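Local coordinates for Cbs-cp12 (PDB 5NMU), which probably takes part in the redox regulation of cyanobacterial photosynthesis, as a hexameric fusion of a pair of CBS domains with a CP12 domain, at residues V28-M31 and K32-L36; T54-D57 and I58-V62; R96-Q100 and T101-R105; A144-E147 and D148-I152; K156-S160 and P161-A165. One frame throughout, in Å; residues are numbered along the deposited sequence.

Contact 1: residues V28-M31 and K32-L36; sequences VKLM and KEKKL
A Schellman motif closes helix 24-34 here, in the beta-alpha-beta unit of the first CBS domain: the chain turns at Lys35, whose phi is positive, and Leu36 N donates to Met31 O at 2.9 Å. A weak bond from Lys35 N to Lys32 O completes the motif. Across the turn Met31 CG meets Leu36 CB at 4.2 Å, an apolar pair that suits the inward face of a helix end. Upstream, Lys32 N donates to Val28 O at 2.9 Å, and the aliphatic part of Lys32 passes obliquely by Val28, its CD 4.0 Å from Val28 CG1. A bend about the CG-CD bond (chi3 64°) turns CE and the amine away from the turn. A serine in place of Lys32 would probably leave Val28 CG1 without its methylene neighbour and lose the packing against Leu124 of the second subunit. One residue past Glu33, Lys34 reaches back along the helix, its NZ 3.5 Å from Leu30 CD1. Met31 and Val28 also pack on Ile58 of helix 55-63, Leu30 and Met31 rest on Leu39 of strand 38-41, and Leu124 of the second subunit lies against Met31 and Lys32.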
loop_
_atom_site.group_PDB
_atom_site.type_symbol
_atom_site.label_atom_id
_atom_site.label_comp_id
_atom_site.label_asym_id
_atom_site.label_seq_id
_atom_site.Cartn_x
_atom_site.Cartn_y
_atom_site.Cartn_z
ATOM N N VAL A 28 -23.478 11.004 -10.990
ATOM C CA VAL A 28 -22.785 11.113 -12.258
ATOM C C VAL A 28 -23.376 12.220 -13.101
ATOM O O VAL A 28 -22.641 12.985 -13.721
ATOM C CB VAL A 28 -22.763 9.771 -13.014
ATOM C CG1 VAL A 28 -22.246 9.936 -14.421
ATOM C CG2 VAL A 28 -21.852 8.800 -12.270
ATOM N N LYS A 29 -24.702 12.301 -13.123
ATOM C CA LYS A 29 -25.374 13.300 -13.905
ATOM C C LYS A 29 -25.036 14.707 -13.409
ATOM O O LYS A 29 -24.813 15.620 -14.188
ATOM C CB LYS A 29 -26.884 13.070 -13.832
ATOM C CG LYS A 29 -27.712 14.257 -14.326
ATOM C CD LYS A 29 -29.092 13.839 -14.834
ATOM C CE LYS A 29 -29.838 13.060 -13.768
ATOM N NZ LYS A 29 -31.299 13.045 -14.046
ATOM N N LEU A 30 -25.060 14.867 -12.100
ATOM C CA LEU A 30 -24.670 16.119 -11.474
ATOM C C LEU A 30 -23.221 16.465 -11.852
ATOM O O LEU A 30 -22.924 17.597 -12.259
ATOM C CB LEU A 30 -24.891 16.037 -9.954
ATOM C CG LEU A 30 -24.877 17.329 -9.148
ATOM C CD1 LEU A 30 -25.987 18.310 -9.548
ATOM C CD2 LEU A 30 -24.992 17.016 -7.641
ATOM N N MET A 31 -22.342 15.468 -11.793
ATOM C CA MET A 31 -20.934 15.714 -12.064
ATOM C C MET A 31 -20.674 16.092 -13.501
ATOM O O MET A 31 -19.853 16.952 -13.756
ATOM C CB MET A 31 -20.084 14.534 -11.623
ATOM C CG MET A 31 -20.045 14.405 -10.102
ATOM S SD MET A 31 -19.565 12.785 -9.555
ATOM C CE MET A 31 -17.859 13.077 -9.090
ATOM N N LYS A 32 -21.349 15.434 -14.441
ATOM C CA LYS A 32 -21.218 15.797 -15.848
ATOM C C LYS A 32 -21.770 17.193 -16.177
ATOM O O LYS A 32 -21.164 17.961 -16.912
ATOM C CB LYS A 32 -21.967 14.820 -16.724
ATOM C CG LYS A 32 -21.389 13.440 -16.667
ATOM C CD LYS A 32 -22.262 12.504 -17.480
ATOM C CE LYS A 32 -22.250 12.899 -18.948
ATOM N NZ LYS A 32 -22.546 11.697 -19.734
ATOM N N GLU A 33 -22.943 17.481 -15.667
ATOM C CA GLU A 33 -23.581 18.761 -15.872
ATOM C C GLU A 33 -22.710 19.954 -15.446
ATOM O O GLU A 33 -22.673 20.970 -16.125
ATOM C CB GLU A 33 -24.864 18.746 -15.055
ATOM C CG GLU A 33 -25.707 20.009 -15.007
ATOM C CD GLU A 33 -26.830 19.859 -13.988
ATOM O OE1 GLU A 33 -27.410 18.722 -13.924
ATOM O OE2 GLU A 33 -27.101 20.857 -13.255
ATOM N N LYS A 34 -22.006 19.840 -14.323
ATOM C CA LYS A 34 -21.136 20.920 -13.890
ATOM C C LYS A 34 -19.617 20.633 -14.003
ATOM O O LYS A 34 -18.826 21.403 -13.518
ATOM C CB LYS A 34 -21.535 21.307 -12.469
ATOM C CG LYS A 34 -23.013 21.679 -12.312
ATOM C CD LYS A 34 -23.244 22.477 -11.028
ATOM C CE LYS A 34 -24.721 22.767 -10.745
ATOM N NZ LYS A 34 -25.281 21.768 -9.782
ATOM N N LYS A 35 -19.211 19.550 -14.649
ATOM C CA LYS A 35 -17.776 19.193 -14.758
ATOM C C LYS A 35 -17.074 19.142 -13.382
ATOM O O LYS A 35 -16.056 19.764 -13.146
ATOM C CB LYS A 35 -17.063 20.110 -15.776
ATOM C CG LYS A 35 -17.676 20.087 -17.187
ATOM C CD LYS A 35 -17.892 18.670 -17.717
ATOM C CE LYS A 35 -18.629 18.593 -19.039
ATOM N NZ LYS A 35 -17.664 18.852 -20.132
ATOM N N LEU A 36 -17.659 18.368 -12.481
ATOM C CA LEU A 36 -17.169 18.216 -11.100
ATOM C C LEU A 36 -16.471 16.904 -10.953
ATOM O O LEU A 36 -16.958 15.901 -11.414
ATOM C CB LEU A 36 -18.339 18.247 -10.140
ATOM C CG LEU A 36 -19.172 19.542 -10.323
ATOM C CD1 LEU A 36 -20.463 19.441 -9.530
ATOM C CD2 LEU A 36 -18.386 20.759 -9.931
#

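Contact 2: residues T54-D57 and I58-V62; sequences TETD and IVYKV
Thr56 sets its methyl squarely over the ring of Tyr60, one helical turn on, with CG2 3.6 Å from the ring centroid and 11° off the normal: a CH-pi contact on one face. The methyl stands anti to the backbone N of Thr56, which lets the two side chains run side by side in the same direction. This is the buried, tightly packed part. The phenol oxygen of Tyr60 goes on to Ile103 O of the second subunit, and the ring also packs on Arg102 of that subunit. A leucine at Tyr60 would probably leave the Thr56 methyl without its flat partner and that carbonyl without the phenol's hydrogen bond. At the start of helix 55-63, Thr54 is the N-cap and forms a capping box with Asp57: Asp57 N donates to Thr54 OG1 at 3.0 Å, and Thr54 N donates to Asp57 OD2 at 2.8 Å, on the anti side, tilted 28° out of the carboxylate plane. Both residue types suit their places: Thr54 OG1 accepts an N-H of the first turn, and Asp57, inside that turn, returns an oxygen to the N-H of the cap residue. The more open side belongs to Lys61. Its extended chain runs alongside Asp57 and brings NZ to OD1 at 3.1 Å, a salt bridge entered from above the carboxylate plane, while NZ has a further partner in Ile77 O. OD2 thus serves the cap and OD1 the lysine. On the buried side, Val62 packs on Val24 of helix 24-34.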
loop_
_atom_site.group_PDB
_atom_site.type_symbol
_atom_site.label_atom_id
_atom_site.label_comp_id
_atom_site.label_asym_id
_atom_site.label_seq_id
_atom_site.Cartn_x
_atom_site.Cartn_y
_atom_site.Cartn_z
ATOM N N THR A 54 -15.784 10.882 -5.218
ATOM C CA THR A 54 -14.891 11.411 -6.255
ATOM C C THR A 54 -15.009 10.663 -7.527
ATOM O O THR A 54 -15.533 9.535 -7.544
ATOM C CB THR A 54 -13.411 11.311 -5.871
ATOM O OG1 THR A 54 -12.969 9.941 -5.879
ATOM C CG2 THR A 54 -13.169 11.964 -4.495
ATOM N N GLU A 55 -14.504 11.275 -8.594
ATOM C CA GLU A 55 -14.366 10.583 -9.886
ATOM C C GLU A 55 -13.697 9.208 -9.806
ATOM O O GLU A 55 -14.084 8.283 -10.540
ATOM C CB GLU A 55 -13.648 11.458 -10.907
ATOM C CG GLU A 55 -12.213 11.833 -10.530
ATOM C CD GLU A 55 -11.536 12.666 -11.586
ATOM O OE1 GLU A 55 -12.201 12.976 -12.558
ATOM O OE2 GLU A 55 -10.334 13.034 -11.431
ATOM N N THR A 56 -12.673 9.106 -8.966
ATOM C CA THR A 56 -11.874 7.914 -8.796
ATOM C C THR A 56 -12.711 6.877 -8.059
ATOM O O THR A 56 -12.633 5.696 -8.419
ATOM C CB THR A 56 -10.504 8.258 -8.081
ATOM O OG1 THR A 56 -9.758 9.216 -8.870
ATOM C CG2 THR A 56 -9.658 7.122 -7.973
ATOM N N ASP A 57 -13.552 7.273 -7.091
ATOM C CA ASP A 57 -14.444 6.296 -6.460
ATOM C C ASP A 57 -15.367 5.667 -7.522
ATOM O O ASP A 57 -15.624 4.442 -7.504
ATOM C CB ASP A 57 -15.367 6.912 -5.371
ATOM C CG ASP A 57 -14.594 7.497 -4.171
ATOM O OD1 ASP A 57 -13.679 6.797 -3.690
ATOM O OD2 ASP A 57 -14.919 8.624 -3.712
ATOM N N ILE A 58 -15.942 6.547 -8.347
ATOM C CA ILE A 58 -16.897 6.146 -9.327
ATOM C C ILE A 58 -16.272 5.208 -10.388
ATOM O O ILE A 58 -16.788 4.143 -10.636
ATOM C CB ILE A 58 -17.631 7.336 -9.943
ATOM C CG1 ILE A 58 -18.522 7.977 -8.875
ATOM C CG2 ILE A 58 -18.519 6.879 -11.099
ATOM C CD1 ILE A 58 -18.973 9.378 -9.201
ATOM N N VAL A 59 -15.145 5.608 -10.950
ATOM C CA VAL A 59 -14.452 4.801 -11.938
ATOM C C VAL A 59 -13.906 3.480 -11.371
ATOM O O VAL A 59 -14.067 2.395 -12.012
ATOM C CB VAL A 59 -13.333 5.651 -12.583
ATOM C CG1 VAL A 59 -12.460 4.796 -13.492
ATOM C CG2 VAL A 59 -13.945 6.819 -13.334
ATOM N N TYR A 60 -13.243 3.543 -10.188
ATOM C CA TYR A 60 -12.669 2.326 -9.594
ATOM C C TYR A 60 -13.706 1.371 -9.047
ATOM O O TYR A 60 -13.543 0.181 -9.189
ATOM C CB TYR A 60 -11.703 2.619 -8.459
ATOM C CG TYR A 60 -10.368 3.200 -8.860
ATOM C CD1 TYR A 60 -10.101 3.713 -10.154
ATOM C CD2 TYR A 60 -9.374 3.288 -7.927
ATOM C CE1 TYR A 60 -8.864 4.282 -10.483
ATOM C CE2 TYR A 60 -8.125 3.797 -8.252
ATOM C CZ TYR A 60 -7.877 4.323 -9.514
ATOM O OH TYR A 60 -6.624 4.851 -9.701
ATOM N N LYS A 61 -14.748 1.873 -8.404
ATOM C CA LYS A 61 -15.665 0.998 -7.646
ATOM C C LYS A 61 -16.919 0.619 -8.404
ATOM O O LYS A 61 -17.564 -0.357 -8.040
ATOM C CB LYS A 61 -16.043 1.663 -6.338
ATOM C CG LYS A 61 -14.793 1.998 -5.515
ATOM C CD LYS A 61 -15.152 2.691 -4.202
ATOM C CE LYS A 61 -13.915 2.943 -3.388
ATOM N NZ LYS A 61 -14.300 3.979 -2.439
ATOM N N VAL A 62 -17.274 1.390 -9.434
ATOM C CA VAL A 62 -18.511 1.206 -10.139
ATOM C C VAL A 62 -18.119 0.758 -11.542
ATOM O O VAL A 62 -18.295 -0.446 -11.864
ATOM C CB VAL A 62 -19.417 2.464 -10.112
ATOM C CG1 VAL A 62 -20.768 2.138 -10.721
ATOM C CG2 VAL A 62 -19.594 2.975 -8.682
#

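Contact 3: residues R96-Q100 and T101-R105; sequences RLFAQ and TRIRR
Thr101 folds its hydroxyl back on the helix that it ends, OG1 donating to Leu97 O at 2.9 Å while its own backbone N binds the same oxygen. The two donors come from opposite faces of the carbonyl plane, so one oxygen is gripped twice. The rotation responsible places OG1 between the backbone N and the carbonyl carbon (chi1 66°), and it leaves CG2 3.9 Å from Leu97 CD1. Threonine suits the place because it offers both the hydroxyl and this methyl. Next, Arg102 has positive phi and turns the chain out of the helix. Its side chain bends at chi2 (-94°) and chi3, curling back so that NE and NH2 make weak bonds to Ala99 O, NE at 3.0 Å. Such a guanidinium near C-terminal carbonyls probably benefits from the negative end of the helix dipole. Ile103 N then donates to Phe98 O at 3.1 Å. The side chain of Ile103 crosses that of Phe98 at about a right angle, its CG1 3.6 Å from Phe98 CD1 and its CD1 3.7 Å from the same ring carbon. One face of the Phe98 ring receives Arg105 N, 4.0 Å from the ring plane and nearer the ring's margin than its centre, so the ring is packed by both the isoleucine and the departing backbone. This turn of the second CBS domain leads helix 91-101 into strand 105-110, with Phe98 also resting on Ile118 of strand 113-119 and Val120 of helix 120-126, and Leu97 and Thr101 packing on Pro81 and Val83 of the third subunit.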
loop_
_atom_site.group_PDB
_atom_site.type_symbol
_atom_site.label_atom_id
_atom_site.label_comp_id
_atom_site.label_asym_id
_atom_site.label_seq_id
_atom_site.Cartn_x
_atom_site.Cartn_y
_atom_site.Cartn_z
ATOM N N ARG A 96 0.780 18.766 1.346
ATOM C CA ARG A 96 1.379 17.735 2.191
ATOM C C ARG A 96 0.337 16.808 2.774
ATOM O O ARG A 96 0.577 15.598 2.778
ATOM C CB ARG A 96 2.200 18.350 3.299
ATOM C CG ARG A 96 2.920 17.323 4.139
ATOM C CD ARG A 96 3.864 18.019 5.031
ATOM N NE ARG A 96 4.700 17.028 5.709
ATOM C CZ ARG A 96 5.846 16.521 5.243
ATOM N NH1 ARG A 96 6.349 16.880 4.051
ATOM N NH2 ARG A 96 6.494 15.643 6.011
ATOM N N LEU A 97 -0.786 17.368 3.269
ATOM C CA LEU A 97 -1.911 16.547 3.713
ATOM C C LEU A 97 -2.332 15.524 2.634
ATOM O O LEU A 97 -2.592 14.335 2.931
ATOM C CB LEU A 97 -3.137 17.441 4.033
ATOM C CG LEU A 97 -4.405 16.784 4.580
ATOM C CD1 LEU A 97 -4.165 16.035 5.868
ATOM C CD2 LEU A 97 -5.545 17.766 4.775
ATOM N N PHE A 98 -2.510 16.036 1.413
ATOM C CA PHE A 98 -3.008 15.223 0.300
ATOM C C PHE A 98 -1.996 14.107 0.005
ATOM O O PHE A 98 -2.399 12.964 -0.149
ATOM C CB PHE A 98 -3.284 16.062 -0.929
ATOM C CG PHE A 98 -4.552 16.880 -0.877
ATOM C CD1 PHE A 98 -5.387 16.916 0.243
ATOM C CD2 PHE A 98 -4.881 17.653 -1.964
ATOM C CE1 PHE A 98 -6.552 17.691 0.241
ATOM C CE2 PHE A 98 -6.027 18.421 -1.992
ATOM C CZ PHE A 98 -6.863 18.456 -0.883
ATOM N N ALA A 99 -0.704 14.442 -0.003
ATOM C CA ALA A 99 0.360 13.447 -0.218
ATOM C C ALA A 99 0.366 12.371 0.858
ATOM O O ALA A 99 0.441 11.202 0.537
ATOM C CB ALA A 99 1.727 14.118 -0.312
ATOM N N GLN A 100 0.200 12.775 2.115
ATOM C CA GLN A 100 0.281 11.865 3.237
ATOM C C GLN A 100 -0.930 10.975 3.395
ATOM O O GLN A 100 -0.775 9.870 3.918
ATOM C CB GLN A 100 0.401 12.594 4.582
ATOM C CG GLN A 100 1.744 13.270 4.811
ATOM C CD GLN A 100 1.750 14.122 6.078
ATOM O OE1 GLN A 100 2.806 14.470 6.565
ATOM N NE2 GLN A 100 0.566 14.487 6.599
ATOM N N THR A 101 -2.114 11.497 3.104
ATOM C CA THR A 101 -3.322 10.709 3.151
ATOM C C THR A 101 -3.650 10.055 1.777
ATOM O O THR A 101 -4.577 9.302 1.718
ATOM C CB THR A 101 -4.532 11.526 3.695
ATOM O OG1 THR A 101 -4.891 12.582 2.792
ATOM C CG2 THR A 101 -4.165 12.165 5.082
ATOM N N ARG A 102 -2.913 10.379 0.713
ATOM C CA ARG A 102 -3.116 9.839 -0.628
ATOM C C ARG A 102 -4.501 10.154 -1.119
ATOM O O ARG A 102 -5.170 9.244 -1.552
ATOM C CB ARG A 102 -2.924 8.312 -0.689
ATOM C CG ARG A 102 -1.629 7.750 -0.076
ATOM C CD ARG A 102 -0.499 7.571 -1.098
ATOM N NE ARG A 102 0.575 8.584 -0.993
ATOM C CZ ARG A 102 1.406 8.958 -1.989
ATOM N NH1 ARG A 102 1.298 8.462 -3.260
ATOM N NH2 ARG A 102 2.338 9.889 -1.715
ATOM N N ILE A 103 -4.941 11.408 -1.015
ATOM C CA ILE A 103 -6.170 11.861 -1.642
ATOM C C ILE A 103 -5.824 12.958 -2.603
ATOM O O ILE A 103 -4.708 13.461 -2.579
ATOM C CB ILE A 103 -7.215 12.396 -0.651
ATOM C CG1 ILE A 103 -6.630 13.560 0.157
ATOM C CG2 ILE A 103 -7.729 11.236 0.224
ATOM C CD1 ILE A 103 -7.625 14.156 1.128
ATOM N N ARG A 104 -6.771 13.317 -3.451
ATOM C CA ARG A 104 -6.561 14.356 -4.463
ATOM C C ARG A 104 -7.512 15.521 -4.281
ATOM O O ARG A 104 -7.400 16.514 -5.020
ATOM C CB ARG A 104 -6.680 13.753 -5.859
ATOM C CG ARG A 104 -5.503 12.799 -6.118
ATOM C CD ARG A 104 -5.808 11.717 -7.083
ATOM N NE ARG A 104 -6.984 10.905 -6.694
ATOM C CZ ARG A 104 -6.982 9.808 -5.961
ATOM N NH1 ARG A 104 -5.859 9.310 -5.481
ATOM N NH2 ARG A 104 -8.140 9.205 -5.719
ATOM N N ARG A 105 -8.355 15.472 -3.254
ATOM C CA ARG A 105 -9.565 16.302 -3.214
ATOM C C ARG A 105 -10.186 16.297 -1.798
ATOM O O ARG A 105 -10.258 15.238 -1.190
ATOM C CB ARG A 105 -10.521 15.524 -4.165
ATOM C CG ARG A 105 -11.412 16.286 -4.945
ATOM C CD ARG A 105 -12.016 15.355 -6.003
ATOM N NE ARG A 105 -11.012 14.944 -6.952
ATOM C CZ ARG A 105 -10.461 15.690 -7.896
ATOM N NH1 ARG A 105 -10.797 16.928 -8.035
ATOM N NH2 ARG A 105 -9.531 15.180 -8.686
#

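Contact 4: residues A144-E147 and D148-I152; sequences AARE and DARAI
Asp148, one turn on from Ala144, donates its backbone N to Ala144 O at 2.9 Å, as expected within helix 138-156, the first helix of the CP12 helical hairpin. Its OD1 makes a salt bridge with Arg73 of the third subunit; the charge therefore ties this helix to a neighbouring chain. Ala149 follows, its N bonded to Ala145 O. Its small methyl, together with that of Ala145, suits the face turned to helix 161-178, where Ala149 meets Trp167 and Ala145 meets Val170: alanine lets the two helices come near each other. Arg150 N binds Arg146 O at 2.9 Å, with an N-H...O angle of 168°, while the methylene CD of Arg150 lies 3.3 Å from the same oxygen. The chain of Arg150, bent at chi2 and chi3, carries NH1 to the edge of the other guanidinium, 4.1 Å from Arg146 NE, the two planes 67° apart. The groups carry like charge, so their nearness is not an attraction; it lies on a more exposed side, where long charged chains can be accommodated. Ala151 continues the pattern, bonding its N to Glu147 O at 3.0 Å, and Ile152 N returns to Asp148 O, also at 3.0 Å.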
loop_
_atom_site.group_PDB
_atom_site.type_symbol
_atom_site.label_atom_id
_atom_site.label_comp_id
_atom_site.label_asym_id
_atom_site.label_seq_id
_atom_site.Cartn_x
_atom_site.Cartn_y
_atom_site.Cartn_z
ATOM N N ALA A 144 15.652 24.245 15.964
ATOM C CA ALA A 144 16.610 23.175 16.294
ATOM C C ALA A 144 18.085 23.552 16.072
ATOM O O ALA A 144 18.984 23.186 16.861
ATOM C CB ALA A 144 16.264 21.836 15.557
ATOM N N ALA A 145 18.328 24.263 14.995
ATOM C CA ALA A 145 19.668 24.601 14.644
ATOM C C ALA A 145 20.266 25.667 15.616
ATOM O O ALA A 145 21.475 25.685 15.878
ATOM C CB ALA A 145 19.702 25.101 13.227
ATOM N N ARG A 146 19.406 26.527 16.134
ATOM C CA ARG A 146 19.785 27.488 17.158
ATOM C C ARG A 146 20.142 26.807 18.492
ATOM O O ARG A 146 21.182 27.155 19.116
ATOM C CB ARG A 146 18.686 28.545 17.375
ATOM C CG ARG A 146 18.489 29.523 16.201
ATOM C CD ARG A 146 17.305 30.467 16.415
ATOM N NE ARG A 146 17.691 31.306 17.508
ATOM C CZ ARG A 146 18.376 32.457 17.400
ATOM N NH1 ARG A 146 18.705 32.984 16.213
ATOM N NH2 ARG A 146 18.721 33.085 18.502
ATOM N N GLU A 147 19.336 25.831 18.916
ATOM C CA GLU A 147 19.723 25.000 20.061
ATOM C C GLU A 147 21.036 24.289 19.842
ATOM O O GLU A 147 21.839 24.265 20.744
ATOM C CB GLU A 147 18.659 23.982 20.444
ATOM C CG GLU A 147 17.409 24.644 20.968
ATOM C CD GLU A 147 16.373 23.662 21.467
ATOM O OE1 GLU A 147 16.726 22.506 21.746
ATOM O OE2 GLU A 147 15.189 24.048 21.550
ATOM N N ASP A 148 21.263 23.715 18.656
ATOM C CA ASP A 148 22.567 23.074 18.360
ATOM C C ASP A 148 23.685 24.063 18.474
ATOM O O ASP A 148 24.745 23.722 18.986
ATOM C CB ASP A 148 22.659 22.494 16.958
ATOM C CG ASP A 148 21.760 21.264 16.746
ATOM O OD1 ASP A 148 21.390 20.578 17.704
ATOM O OD2 ASP A 148 21.361 20.998 15.588
ATOM N N ALA A 149 23.473 25.277 17.954
ATOM C CA ALA A 149 24.540 26.261 17.926
ATOM C C ALA A 149 24.891 26.679 19.346
ATOM O O ALA A 149 26.073 26.780 19.711
ATOM C CB ALA A 149 24.134 27.485 17.118
ATOM N N ARG A 150 23.856 26.933 20.147
ATOM C CA ARG A 150 24.075 27.295 21.544
ATOM C C ARG A 150 24.822 26.240 22.312
ATOM O O ARG A 150 25.750 26.564 23.101
ATOM C CB ARG A 150 22.752 27.634 22.217
ATOM C CG ARG A 150 22.452 29.106 22.008
ATOM C CD ARG A 150 21.063 29.405 21.562
ATOM N NE ARG A 150 20.138 29.653 22.648
ATOM C CZ ARG A 150 18.818 29.806 22.468
ATOM N NH1 ARG A 150 18.257 29.742 21.231
ATOM N NH2 ARG A 150 18.050 30.019 23.549
ATOM N N ALA A 151 24.427 24.976 22.109
ATOM C CA ALA A 151 25.061 23.878 22.863
ATOM C C ALA A 151 26.547 23.785 22.478
ATOM O O ALA A 151 27.426 23.788 23.351
ATOM C CB ALA A 151 24.346 22.564 22.631
ATOM N N ILE A 152 26.801 23.771 21.165
ATOM C CA ILE A 152 28.155 23.675 20.613
ATOM C C ILE A 152 29.032 24.841 21.091
ATOM O O ILE A 152 30.168 24.623 21.544
ATOM C CB ILE A 152 28.136 23.579 19.072
ATOM C CG1 ILE A 152 27.702 22.177 18.637
ATOM C CG2 ILE A 152 29.503 23.839 18.475
ATOM C CD1 ILE A 152 27.079 22.075 17.251
#

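Contact 5: residues K156-S160 and P161-A165; sequences KGETS and PDCAA
Lys156 lays its aliphatic chain across Asp162, CE coming 3.3 Å from OD2, while the bend at chi4 (90°) leaves NZ 4.2 Å from that oxygen, beyond a salt bridge though near enough for attraction. Gly157 then leaves the helical range with positive phi. A beta carbon at these backbone angles would be jammed against the carbonyl oxygen of Lys156, which explains the glycine. Its own O accepts twice, from Ser160 N at 3.2 Å and from Ser160 OG at 2.8 Å, across a type I beta turn running from Gly157 to Ser160. Glu158 O approaches Cys163 SG at 3.4 Å. With SG anti to the backbone N (chi1 172°), the sulfur lies by that carbonyl and reaches Cys153, forming the disulfide that bonds the two helices of the CP12 hairpin covalently where helix 138-156 ends and helix 161-178 begins. Thr159 shares the middle of the turn with Glu158. Ser160 is the N-cap of the second helix: Cys163 N donates at 3.2 Å to Ser160 OG, the hydroxyl that also holds the turn. Serine suits this because its short side chain can do both. Pro161 follows in the first turn, where having no N-H costs nothing, and Ala164 N closes that turn on Ser160 O at 3.1 Å.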
loop_
_atom_site.group_PDB
_atom_site.type_symbol
_atom_site.label_atom_id
_atom_site.label_comp_id
_atom_site.label_asym_id
_atom_site.label_seq_id
_atom_site.Cartn_x
_atom_site.Cartn_y
_atom_site.Cartn_z
ATOM N N LYS A 156 32.280 24.138 23.299
ATOM C CA LYS A 156 33.580 24.362 22.669
ATOM C C LYS A 156 34.118 25.798 22.668
ATOM O O LYS A 156 35.249 25.981 22.261
ATOM C CB LYS A 156 33.567 23.854 21.226
ATOM C CG LYS A 156 33.157 22.396 21.056
ATOM C CD LYS A 156 33.081 22.029 19.573
ATOM C CE LYS A 156 33.346 20.545 19.320
ATOM N NZ LYS A 156 32.103 19.757 19.364
ATOM N N GLY A 157 33.359 26.798 23.121
ATOM C CA GLY A 157 33.824 28.195 23.123
ATOM C C GLY A 157 33.107 29.047 22.056
ATOM O O GLY A 157 32.890 28.616 20.886
ATOM N N GLU A 158 32.727 30.259 22.457
ATOM C CA GLU A 158 31.957 31.137 21.620
ATOM C C GLU A 158 32.737 31.685 20.410
ATOM O O GLU A 158 32.118 32.271 19.521
ATOM C CB GLU A 158 31.426 32.312 22.441
ATOM C CG GLU A 158 30.441 31.938 23.530
ATOM C CD GLU A 158 29.111 31.435 22.963
ATOM O OE1 GLU A 158 28.683 31.875 21.870
ATOM O OE2 GLU A 158 28.486 30.592 23.627
ATOM N N THR A 159 34.057 31.495 20.372
ATOM C CA THR A 159 34.903 31.971 19.286
ATOM C C THR A 159 35.596 30.829 18.557
ATOM O O THR A 159 36.484 31.067 17.758
ATOM C CB THR A 159 35.959 33.005 19.772
ATOM O OG1 THR A 159 36.900 32.355 20.610
ATOM C CG2 THR A 159 35.312 34.144 20.535
ATOM N N SER A 160 35.138 29.605 18.780
ATOM C CA SER A 160 35.660 28.445 18.058
ATOM C C SER A 160 35.089 28.354 16.628
ATOM O O SER A 160 33.976 28.843 16.380
ATOM C CB SER A 160 35.351 27.161 18.830
ATOM O OG SER A 160 33.947 26.900 18.872
ATOM N N PRO A 161 35.846 27.722 15.684
ATOM C CA PRO A 161 35.351 27.516 14.325
ATOM C C PRO A 161 34.036 26.671 14.245
ATOM O O PRO A 161 33.151 27.000 13.459
ATOM C CB PRO A 161 36.531 26.821 13.611
ATOM C CG PRO A 161 37.726 27.224 14.379
ATOM C CD PRO A 161 37.285 27.392 15.795
ATOM N N ASP A 162 33.903 25.634 15.071
ATOM C CA ASP A 162 32.669 24.839 15.086
ATOM C C ASP A 162 31.513 25.673 15.594
ATOM O O ASP A 162 30.400 25.467 15.156
ATOM C CB ASP A 162 32.797 23.613 15.994
ATOM C CG ASP A 162 33.927 22.674 15.592
ATOM O OD1 ASP A 162 34.523 22.816 14.501
ATOM O OD2 ASP A 162 34.245 21.789 16.412
ATOM N N CYS A 163 31.758 26.612 16.530
ATOM C CA CYS A 163 30.703 27.532 16.965
ATOM C C CYS A 163 30.222 28.352 15.774
ATOM O O CYS A 163 29.015 28.458 15.527
ATOM C CB CYS A 163 31.162 28.425 18.125
ATOM S SG CYS A 163 30.018 29.760 18.621
ATOM N N ALA A 164 31.160 28.884 15.006
ATOM C CA ALA A 164 30.843 29.743 13.870
ATOM C C ALA A 164 30.096 28.964 12.791
ATOM O O ALA A 164 29.093 29.447 12.244
ATOM C CB ALA A 164 32.098 30.403 13.317
ATOM N N ALA A 165 30.547 27.744 12.534
ATOM C CA ALA A 165 29.893 26.850 11.550
ATOM C C ALA A 165 28.464 26.531 11.976
ATOM O O ALA A 165 27.595 26.599 11.147
ATOM C CB ALA A 165 30.691 25.567 11.324
#

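Overall arrangement
Contact 2 is the most buried and contact 5 lies at the surface, with contacts 1, 3 and 4 between them. Contacts 1 and 2 share the first CBS domain and touch through Met31 and Ile58, joining apolar packing to helix capping. Contact 3, in the second CBS range, uses weak arginine-carbonyl bonds at a helix end and meets contact 2 through Thr56 with Arg104 and a long, weak pair of Glu55 with Arg105. Contacts 4 and 5 hold the CP12 hairpin, packing Ile152 on Asp162: mid-helix contact 4 sends a salt bridge to the third subunit, whereas contact 5 relies on a disulfide, about 64 Å from contact 1, centre to centre. Contacts 1 to 3 all reach the second subunit.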